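Local coordinates for protein putative activator of HSP90 (Plasmodium falciparum, PDB 3N72) that probably binds the chaperone Hsp90 and stimulates its ATPase activity, and is represented here by its N-terminal domain, at residues K75-Y80 and D88-S93; S35-E40 and E136-C141; G92-P97 and Y109-E114. All coordinates share one frame; numbering follows the deposited sequence. Where two conformers were deposited one is given.

Interaction 1. Residues K75-Y80 and D88-S93; sequences KFEWLY and DYFGGS
Trp78 lays its indole over the backbone of Gly91 and Gly92 on the neighbouring antiparallel strand. Its CG stands between the backbone N and the carbonyl carbon (chi1 68°), which folds the ring back across the partner strand. Gly91 CA sits 3.4 Å from the centroid of the six-membered ring, almost on its normal, a CH-pi contact. A classic beta bulge puts both glycines opposite Trp78. Trp78 O therefore takes two N-H groups, from Gly91 N at 3.0 Å and Gly92 N at 3.2 Å. Trp78 N closes the pair by bonding to Gly92 O.

Tyr80 leans over in the same way. Tyr89 CB lies over one face of the Tyr80 ring, 3.6 Å from the centroid. The Tyr80 and Tyr89 rings are nearly parallel (17°) but slid apart, so they barely overlap. Their backbones form a hydrogen-bonded pair, with Tyr80 N to Tyr89 O at 2.9 Å.

Leu79, Phe90 and Glu77 share the other face of the sheet. Leu79 CG meets Phe90 CD1 at 4.2 Å. Glu77 OE1 comes 3.3 Å from Phe90 CE1, the carboxylate and ring planes 73° apart. Glu77 OE1 is also hydrogen-bonded to Asn50 ND2.

The two strands form a beta hairpin. Strand 44-62 flanks 75-80 on its other edge. Helix 120-142 packs on Trp78 and Tyr80 through Leu122, Leu130 and Ile125, and Trp78 NE1 is hydrogen-bonded to Glu114 O on strand 112-115.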
loop_
_atom_site.group_PDB
_atom_site.type_symbol
_atom_site.label_atom_id
_atom_site.label_comp_id
_atom_site.label_asym_id
_atom_site.label_seq_id
_atom_site.Cartn_x
_atom_site.Cartn_y
_atom_site.Cartn_z
ATOM N N LYS B 75 -9.212 28.701 8.097
ATOM C CA LYS B 75 -10.154 29.664 8.697
ATOM C C LYS B 75 -10.885 28.992 9.842
ATOM O O LYS B 75 -11.524 27.935 9.669
ATOM C CB LYS B 75 -11.121 30.188 7.636
ATOM C CG LYS B 75 -12.019 31.305 8.210
ATOM C CD LYS B 75 -12.591 32.218 7.163
ATOM C CE LYS B 75 -13.506 33.303 7.807
ATOM N NZ LYS B 75 -12.725 34.251 8.625
ATOM N N PHE B 76 -10.786 29.600 11.028
ATOM C CA PHE B 76 -11.252 28.962 12.225
ATOM C C PHE B 76 -11.672 29.999 13.235
ATOM O O PHE B 76 -11.695 31.188 12.932
ATOM C CB PHE B 76 -10.203 27.988 12.814
ATOM C CG PHE B 76 -8.799 28.563 13.025
ATOM C CD1 PHE B 76 -8.284 28.695 14.318
ATOM C CD2 PHE B 76 -7.965 28.881 11.947
ATOM C CE1 PHE B 76 -6.992 29.142 14.539
ATOM C CE2 PHE B 76 -6.653 29.354 12.153
ATOM C CZ PHE B 76 -6.169 29.482 13.454
ATOM N N GLU B 77 -12.030 29.541 14.424
ATOM C CA GLU B 77 -12.470 30.454 15.458
ATOM C C GLU B 77 -11.604 30.344 16.714
ATOM O O GLU B 77 -11.017 29.309 16.964
ATOM C CB GLU B 77 -13.945 30.228 15.753
ATOM C CG GLU B 77 -14.788 30.572 14.497
ATOM C CD GLU B 77 -16.275 30.159 14.609
ATOM O OE1 GLU B 77 -16.628 29.445 15.565
ATOM O OE2 GLU B 77 -17.092 30.575 13.739
ATOM N N TRP B 78 -11.506 31.430 17.472
ATOM C CA TRP B 78 -10.779 31.400 18.752
ATOM C C TRP B 78 -11.752 31.634 19.895
ATOM O O TRP B 78 -12.780 32.309 19.732
ATOM C CB TRP B 78 -9.636 32.418 18.783
ATOM C CG TRP B 78 -10.045 33.907 18.793
ATOM C CD1 TRP B 78 -10.270 34.703 17.706
ATOM C CD2 TRP B 78 -10.214 34.747 19.950
ATOM N NE1 TRP B 78 -10.583 35.989 18.110
ATOM C CE2 TRP B 78 -10.546 36.050 19.480
ATOM C CE3 TRP B 78 -10.099 34.532 21.340
ATOM C CZ2 TRP B 78 -10.804 37.124 20.352
ATOM C CZ3 TRP B 78 -10.332 35.608 22.205
ATOM C CH2 TRP B 78 -10.683 36.883 21.708
ATOM N N LEU B 79 -11.430 31.053 21.047
ATOM C CA LEU B 79 -12.285 31.090 22.222
ATOM C C LEU B 79 -11.376 31.283 23.428
ATOM O O LEU B 79 -10.148 31.159 23.330
ATOM C CB LEU B 79 -13.113 29.785 22.350
ATOM C CG LEU B 79 -14.195 29.473 21.284
ATOM C CD1 LEU B 79 -13.664 28.577 20.145
ATOM C CD2 LEU B 79 -15.421 28.807 21.926
ATOM N N TYR B 80 -11.982 31.566 24.577
ATOM C CA TYR B 80 -11.177 31.675 25.786
ATOM C C TYR B 80 -11.907 31.168 26.999
ATOM O O TYR B 80 -13.140 31.215 27.070
ATOM C CB TYR B 80 -10.681 33.109 26.007
ATOM C CG TYR B 80 -11.779 34.123 26.230
ATOM C CD1 TYR B 80 -12.490 34.647 25.146
ATOM C CD2 TYR B 80 -12.105 34.567 27.518
ATOM C CE1 TYR B 80 -13.492 35.587 25.326
ATOM C CE2 TYR B 80 -13.127 35.536 27.708
ATOM C CZ TYR B 80 -13.818 36.019 26.589
ATOM O OH TYR B 80 -14.848 36.955 26.694
ATOM N N ASP B 88 -16.319 29.325 29.612
ATOM C CA ASP B 88 -15.734 29.436 28.267
ATOM C C ASP B 88 -16.541 30.424 27.434
ATOM O O ASP B 88 -17.758 30.442 27.525
ATOM C CB ASP B 88 -15.761 28.082 27.564
ATOM C CG ASP B 88 -15.070 26.996 28.365
ATOM O OD1 ASP B 88 -13.995 27.275 28.946
ATOM O OD2 ASP B 88 -15.615 25.869 28.441
ATOM N N TYR B 89 -15.858 31.207 26.609
ATOM C CA TYR B 89 -16.486 32.238 25.784
ATOM C C TYR B 89 -16.006 32.199 24.337
ATOM O O TYR B 89 -14.862 31.838 24.064
ATOM C CB TYR B 89 -16.138 33.610 26.352
ATOM C CG TYR B 89 -16.677 33.874 27.720
ATOM C CD1 TYR B 89 -17.917 34.489 27.892
ATOM C CD2 TYR B 89 -15.926 33.539 28.860
ATOM C CE1 TYR B 89 -18.396 34.744 29.155
ATOM C CE2 TYR B 89 -16.412 33.799 30.135
ATOM C CZ TYR B 89 -17.646 34.389 30.263
ATOM O OH TYR B 89 -18.126 34.661 31.505
ATOM N N PHE B 90 -16.876 32.604 23.419
ATOM C CA PHE B 90 -16.492 32.835 22.044
ATOM C C PHE B 90 -15.744 34.165 21.865
ATOM O O PHE B 90 -16.175 35.219 22.346
ATOM C CB PHE B 90 -17.759 32.832 21.168
ATOM C CG PHE B 90 -17.469 32.960 19.717
ATOM C CD1 PHE B 90 -16.826 31.926 19.033
ATOM C CD2 PHE B 90 -17.841 34.092 19.022
ATOM C CE1 PHE B 90 -16.541 32.029 17.687
ATOM C CE2 PHE B 90 -17.547 34.193 17.651
ATOM C CZ PHE B 90 -16.909 33.165 16.998
ATOM N N GLY B 91 -14.649 34.131 21.107
ATOM C CA GLY B 91 -13.810 35.316 20.892
ATOM C C GLY B 91 -13.906 35.930 19.507
ATOM O O GLY B 91 -14.087 37.160 19.352
ATOM N N GLY B 92 -13.752 35.091 18.486
ATOM C CA GLY B 92 -13.815 35.607 17.130
ATOM C C GLY B 92 -13.221 34.651 16.127
ATOM O O GLY B 92 -13.265 33.429 16.312
ATOM N N SER B 93 -12.714 35.216 15.036
ATOM C CA SER B 93 -12.234 34.412 13.901
ATOM C C SER B 93 -10.737 34.587 13.706
ATOM O O SER B 93 -10.164 35.606 14.098
ATOM C CB SER B 93 -12.966 34.798 12.606
ATOM O OG SER B 93 -12.653 36.147 12.245
HETATM O O HOH W 1 -17.259 36.616 24.319
#

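Interaction 2. Residues S35-E40 and E136-C141; sequences SNLKIE and EKIKEC
The backbone of 35-40 passes helix 136-141 without any hydrogen bond between them, its nearest CA atoms being those of Leu37 and Cys141, 7.0 Å apart. Side chains bridge the gap, and the contact is small and apolar.

Leu37 does most of the touching. Its CB points toward the helix, and CG lies anti to the backbone N (chi1 171°), which carries the branched end onto the helix surface. Methyl CD2 makes the main contacts. It rests 3.9 Å from Cys141 CB and also 3.9 Å from Ile138 CG1. It also approaches the helix backbone, at Ile138 CA and Lys137 O. Lys137 O is already bonded to Cys141 N within the helix.

One turn back along the helix, Ile39 meets Lys137. Methyl CD1 of Ile39 stands 4.0 Å from Lys137 CB. The two side chains cross at a slant, and only the base of the lysine takes part. The Lys137 chain bends at chi2 (-85°), and its amino end leads away from 35-40. There it makes a long salt bridge with Glu140 on the same helix.

Phe48 of strand 44-62 packs against both Leu37 and Ile138, joining the contact to the sheet, while Leu34 of helix 23-35 touches Ile138 and Cys141. This is plain packing of a connecting loop and the start of a strand against a helix. The segment leading from helix 23-35 into strand 39-40 lies against the long helix 120-142, within the alpha+beta N-terminal domain of the Aha1 family.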
loop_
_atom_site.group_PDB
_atom_site.type_symbol
_atom_site.label_atom_id
_atom_site.label_comp_id
_atom_site.label_asym_id
_atom_site.label_seq_id
_atom_site.Cartn_x
_atom_site.Cartn_y
_atom_site.Cartn_z
ATOM N N SER B 35 -6.726 22.433 16.933
ATOM C CA SER B 35 -7.790 22.103 17.897
ATOM C C SER B 35 -7.256 21.601 19.240
ATOM O O SER B 35 -8.014 21.503 20.213
ATOM C CB SER B 35 -8.831 21.135 17.317
ATOM O OG SER B 35 -8.379 19.796 17.286
ATOM N N ASN B 36 -5.959 21.303 19.295
ATOM C CA ASN B 36 -5.317 20.918 20.567
ATOM C C ASN B 36 -4.401 21.971 21.160
ATOM O O ASN B 36 -3.837 21.759 22.236
ATOM C CB ASN B 36 -4.581 19.581 20.433
ATOM C CG ASN B 36 -5.512 18.417 20.566
ATOM O OD1 ASN B 36 -5.882 18.030 21.679
ATOM N ND2 ASN B 36 -5.939 17.865 19.440
ATOM N N LEU B 37 -4.246 23.085 20.449
ATOM C CA LEU B 37 -3.391 24.184 20.862
ATOM C C LEU B 37 -4.097 25.008 21.938
ATOM O O LEU B 37 -5.212 25.478 21.742
ATOM C CB LEU B 37 -3.026 25.065 19.664
ATOM C CG LEU B 37 -2.300 26.379 19.966
ATOM C CD1 LEU B 37 -0.943 26.116 20.628
ATOM C CD2 LEU B 37 -2.120 27.180 18.707
ATOM N N LYS B 38 -3.447 25.123 23.094
ATOM C CA LYS B 38 -3.958 25.940 24.205
ATOM C C LYS B 38 -2.885 26.943 24.572
ATOM O O LYS B 38 -1.717 26.582 24.770
ATOM C CB LYS B 38 -4.280 25.065 25.404
ATOM C CG LYS B 38 -5.323 23.978 25.130
ATOM C CD LYS B 38 -5.306 22.901 26.214
ATOM C CE LYS B 38 -4.322 21.744 25.905
ATOM N NZ LYS B 38 -4.836 20.786 24.847
ATOM N N ILE B 39 -3.272 28.205 24.679
ATOM C CA ILE B 39 -2.355 29.249 25.138
ATOM C C ILE B 39 -2.716 29.510 26.591
ATOM O O ILE B 39 -3.805 30.015 26.901
ATOM C CB ILE B 39 -2.451 30.517 24.266
ATOM C CG1 ILE B 39 -2.275 30.132 22.800
ATOM C CG2 ILE B 39 -1.398 31.580 24.713
ATOM C CD1 ILE B 39 -2.344 31.274 21.835
ATOM N N GLU B 40 -1.805 29.114 27.472
ATOM C CA GLU B 40 -2.047 29.098 28.903
ATOM C C GLU B 40 -1.452 30.335 29.561
ATOM O O GLU B 40 -0.234 30.549 29.554
ATOM C CB GLU B 40 -1.456 27.823 29.530
ATOM C CG GLU B 40 -2.051 26.515 29.032
ATOM C CD GLU B 40 -3.477 26.284 29.525
ATOM O OE1 GLU B 40 -4.025 27.150 30.243
ATOM O OE2 GLU B 40 -4.059 25.233 29.192
ATOM N N GLU B 136 2.333 34.012 17.520
ATOM C CA GLU B 136 3.582 33.265 17.680
ATOM C C GLU B 136 3.290 31.784 17.957
ATOM O O GLU B 136 3.914 30.899 17.361
ATOM C CB GLU B 136 4.442 33.866 18.806
ATOM C CG GLU B 136 5.227 35.103 18.396
ATOM C CD GLU B 136 5.745 35.946 19.571
ATOM O OE1 GLU B 136 5.512 35.607 20.762
ATOM O OE2 GLU B 136 6.385 36.980 19.287
ATOM N N LYS B 137 2.332 31.511 18.847
ATOM C CA LYS B 137 2.042 30.128 19.260
ATOM C C LYS B 137 1.366 29.332 18.139
ATOM O O LYS B 137 1.606 28.115 17.990
ATOM C CB LYS B 137 1.200 30.099 20.537
ATOM C CG LYS B 137 1.914 30.778 21.739
ATOM C CD LYS B 137 2.858 29.862 22.505
ATOM C CE LYS B 137 3.946 30.674 23.227
ATOM N NZ LYS B 137 5.156 30.861 22.350
ATOM N N ILE B 138 0.513 30.006 17.365
ATOM C CA ILE B 138 -0.110 29.370 16.181
ATOM C C ILE B 138 0.979 28.940 15.190
ATOM O O ILE B 138 0.954 27.798 14.668
ATOM C CB ILE B 138 -1.190 30.282 15.513
ATOM C CG1 ILE B 138 -2.459 30.326 16.388
ATOM C CG2 ILE B 138 -1.588 29.769 14.101
ATOM C CD1 ILE B 138 -3.322 31.555 16.190
ATOM N N LYS B 139 1.932 29.832 14.928
ATOM C CA LYS B 139 3.027 29.501 13.992
ATOM C C LYS B 139 3.867 28.334 14.512
ATOM O O LYS B 139 4.240 27.426 13.748
ATOM C CB LYS B 139 3.903 30.736 13.684
ATOM C CG LYS B 139 3.196 31.770 12.805
ATOM C CD LYS B 139 4.131 32.827 12.269
ATOM C CE LYS B 139 3.419 33.710 11.257
ATOM N NZ LYS B 139 4.344 34.741 10.674
ATOM N N GLU B 140 4.134 28.332 15.817
ATOM C CA GLU B 140 4.880 27.228 16.431
ATOM C C GLU B 140 4.118 25.906 16.280
ATOM O O GLU B 140 4.717 24.867 15.982
ATOM C CB GLU B 140 5.148 27.537 17.901
ATOM C CG GLU B 140 6.161 26.677 18.572
ATOM C CD GLU B 140 6.296 26.993 20.066
ATOM O OE1 GLU B 140 7.448 27.016 20.551
ATOM O OE2 GLU B 140 5.255 27.214 20.755
ATOM N N CYS B 141 2.802 25.963 16.493
ATOM C CA CYS B 141 1.915 24.820 16.332
ATOM C C CYS B 141 2.041 24.182 14.947
ATOM O O CYS B 141 2.030 22.957 14.819
ATOM C CB CYS B 141 0.471 25.254 16.553
ATOM S SG CYS B 141 -0.699 23.894 16.629
#

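Interaction 3. Residues G92-P97 and Y109-E114; sequences GSVEIP and YAINIE
Glu95 has CG anti to its own N (chi1 177°), while Asn112 has CG anti to its carbonyl carbon (chi1 -58°), and these torsions bring the two polar ends together from adjacent strands. The side chains run side by side in the same direction. Asn112 ND2 donates to Glu95 OE1 at 3.2 Å, and the oxygen lies close to the amide plane. Glu95 OE1 is met on its anti side, the donor tilted somewhat out of the carboxylate plane. The carboxylate and amide planes are 57° apart, so the groups are twisted rather than flat against each other.

The backbones of the same two residues are joined by two bonds. Glu95 N gives to Asn112 O at 2.8 Å, and Asn112 N gives to Glu95 O. Glu114 N bonds Ser93 O at 2.8 Å in a nearly straight line. A water links Ser93 OG to Asn112 O, donating to the carbonyl.

Apolar side chains gather on the Val94 and Ile113 side. Val94 CG1 lies 3.6 Å from Ile111 CG2 and 3.9 Å from Ile113 CG1, with all three side chains pointing the same way. Ile96 CG1 runs beside Ile111 CG1, while its CG2 comes 3.5 Å from Tyr109 CD1. Ile96 also touches Ile138, and Ile113 touches Tyr126, both on helix 120-142.

The pairing is an antiparallel one between strand 87-100 and the short strand 112-115. It has the two-sided character of a sheet with a helix on one face: polar groups on the Glu95 side, and a largely apolar layer facing the long helix.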
loop_
_atom_site.group_PDB
_atom_site.type_symbol
_atom_site.label_atom_id
_atom_site.label_comp_id
_atom_site.label_asym_id
_atom_site.label_seq_id
_atom_site.Cartn_x
_atom_site.Cartn_y
_atom_site.Cartn_z
ATOM N N GLY B 92 -13.752 35.091 18.486
ATOM C CA GLY B 92 -13.815 35.607 17.130
ATOM C C GLY B 92 -13.221 34.651 16.127
ATOM O O GLY B 92 -13.265 33.429 16.312
ATOM N N SER B 93 -12.714 35.216 15.036
ATOM C CA SER B 93 -12.234 34.412 13.901
ATOM C C SER B 93 -10.737 34.587 13.706
ATOM O O SER B 93 -10.164 35.606 14.098
ATOM C CB SER B 93 -12.966 34.798 12.606
ATOM O OG SER B 93 -12.653 36.147 12.245
ATOM N N VAL B 94 -10.127 33.577 13.088
ATOM C CA VAL B 94 -8.729 33.593 12.693
ATOM C C VAL B 94 -8.670 33.090 11.263
ATOM O O VAL B 94 -9.290 32.069 10.924
ATOM C CB VAL B 94 -7.841 32.635 13.533
ATOM C CG1 VAL B 94 -6.376 32.882 13.210
ATOM C CG2 VAL B 94 -8.088 32.777 15.031
ATOM N N GLU B 95 -7.920 33.804 10.430
ATOM C CA GLU B 95 -7.752 33.417 9.041
ATOM C C GLU B 95 -6.288 33.425 8.675
ATOM O O GLU B 95 -5.596 34.442 8.842
ATOM C CB GLU B 95 -8.510 34.369 8.125
ATOM C CG GLU B 95 -8.313 34.055 6.658
ATOM C CD GLU B 95 -8.509 35.266 5.738
ATOM O OE1 GLU B 95 -7.963 36.382 6.012
ATOM O OE2 GLU B 95 -9.174 35.071 4.704
ATOM N N ILE B 96 -5.823 32.302 8.136
ATOM C CA ILE B 96 -4.475 32.230 7.604
ATOM C C ILE B 96 -4.665 32.032 6.109
ATOM O O ILE B 96 -5.004 30.931 5.657
ATOM C CB ILE B 96 -3.684 31.083 8.214
ATOM C CG1 ILE B 96 -3.708 31.197 9.759
ATOM C CG2 ILE B 96 -2.286 31.016 7.590
ATOM C CD1 ILE B 96 -2.953 30.083 10.500
ATOM N N PRO B 97 -4.516 33.114 5.344
ATOM C CA PRO B 97 -4.979 32.991 3.963
ATOM C C PRO B 97 -3.994 32.247 3.056
ATOM O O PRO B 97 -4.380 31.779 1.976
ATOM C CB PRO B 97 -5.146 34.447 3.533
ATOM C CG PRO B 97 -4.326 35.224 4.459
ATOM C CD PRO B 97 -4.336 34.518 5.746
ATOM N N TYR B 109 4.020 34.044 6.915
ATOM C CA TYR B 109 2.626 34.143 6.474
ATOM C C TYR B 109 1.772 34.981 7.437
ATOM O O TYR B 109 2.049 35.040 8.654
ATOM C CB TYR B 109 2.014 32.758 6.270
ATOM C CG TYR B 109 2.091 31.834 7.456
ATOM C CD1 TYR B 109 1.070 31.812 8.419
ATOM C CD2 TYR B 109 3.152 30.933 7.596
ATOM C CE1 TYR B 109 1.126 30.946 9.508
ATOM C CE2 TYR B 109 3.217 30.069 8.671
ATOM C CZ TYR B 109 2.213 30.079 9.627
ATOM O OH TYR B 109 2.292 29.187 10.674
ATOM N N ALA B 110 0.747 35.630 6.883
ATOM C CA ALA B 110 -0.222 36.417 7.672
ATOM C C ALA B 110 -1.148 35.539 8.506
ATOM O O ALA B 110 -1.603 34.490 8.052
ATOM C CB ALA B 110 -1.074 37.304 6.753
ATOM N N ILE B 111 -1.446 36.006 9.713
ATOM C CA ILE B 111 -2.495 35.421 10.548
ATOM C C ILE B 111 -3.397 36.600 10.925
ATOM O O ILE B 111 -2.957 37.526 11.602
ATOM C CB ILE B 111 -1.923 34.714 11.808
ATOM C CG1 ILE B 111 -0.956 33.597 11.413
ATOM C CG2 ILE B 111 -3.038 34.101 12.663
ATOM C CD1 ILE B 111 -0.081 33.142 12.546
ATOM N N ASN B 112 -4.623 36.596 10.412
ATOM C CA ASN B 112 -5.551 37.693 10.643
ATOM C C ASN B 112 -6.557 37.277 11.692
ATOM O O ASN B 112 -7.309 36.328 11.480
ATOM C CB ASN B 112 -6.241 38.082 9.344
ATOM C CG ASN B 112 -5.240 38.482 8.261
ATOM O OD1 ASN B 112 -4.290 39.237 8.531
ATOM N ND2 ASN B 112 -5.419 37.949 7.050
ATOM N N ILE B 113 -6.564 37.999 12.816
ATOM C CA ILE B 113 -7.445 37.682 13.948
ATOM C C ILE B 113 -8.442 38.806 14.133
ATOM O O ILE B 113 -8.063 39.991 14.183
ATOM C CB ILE B 113 -6.663 37.421 15.260
ATOM C CG1 ILE B 113 -5.713 36.225 15.068
ATOM C CG2 ILE B 113 -7.634 37.125 16.421
ATOM C CD1 ILE B 113 -4.661 36.108 16.145
ATOM N N GLU B 114 -9.711 38.414 14.207
ATOM C CA GLU B 114 -10.814 39.362 14.425
ATOM C C GLU B 114 -11.553 39.083 15.713
ATOM O O GLU B 114 -11.559 37.948 16.202
ATOM C CB GLU B 114 -11.820 39.278 13.290
ATOM C CG GLU B 114 -11.216 39.521 11.887
ATOM C CD GLU B 114 -11.477 40.916 11.363
ATOM O OE1 GLU B 114 -11.374 41.887 12.154
ATOM O OE2 GLU B 114 -11.798 41.035 10.153
HETATM O O HOH W 2 -10.338 36.432 10.738
#

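Interactions 1 and 3 lie side by side in the same antiparallel sheet, their centres about 11 Å apart. Strand 87-100 serves both, and Gly92 and Ser93 belong to each. It pairs with strand 65-82 in interaction 1 and with strand 112-115 in interaction 3. Interaction 2 lies about 13 Å from either, measured between centres. It joins 35-40 to the long helix 120-142. Along the chain, it encloses the other two: 35-40 precedes them, and 136-141 follows. Ile138 and Lys139 of that helix touch the residues of interaction 3. The contacts thus tie early and late parts of the Aha1 N-terminal domain into one sheet-and-helix unit.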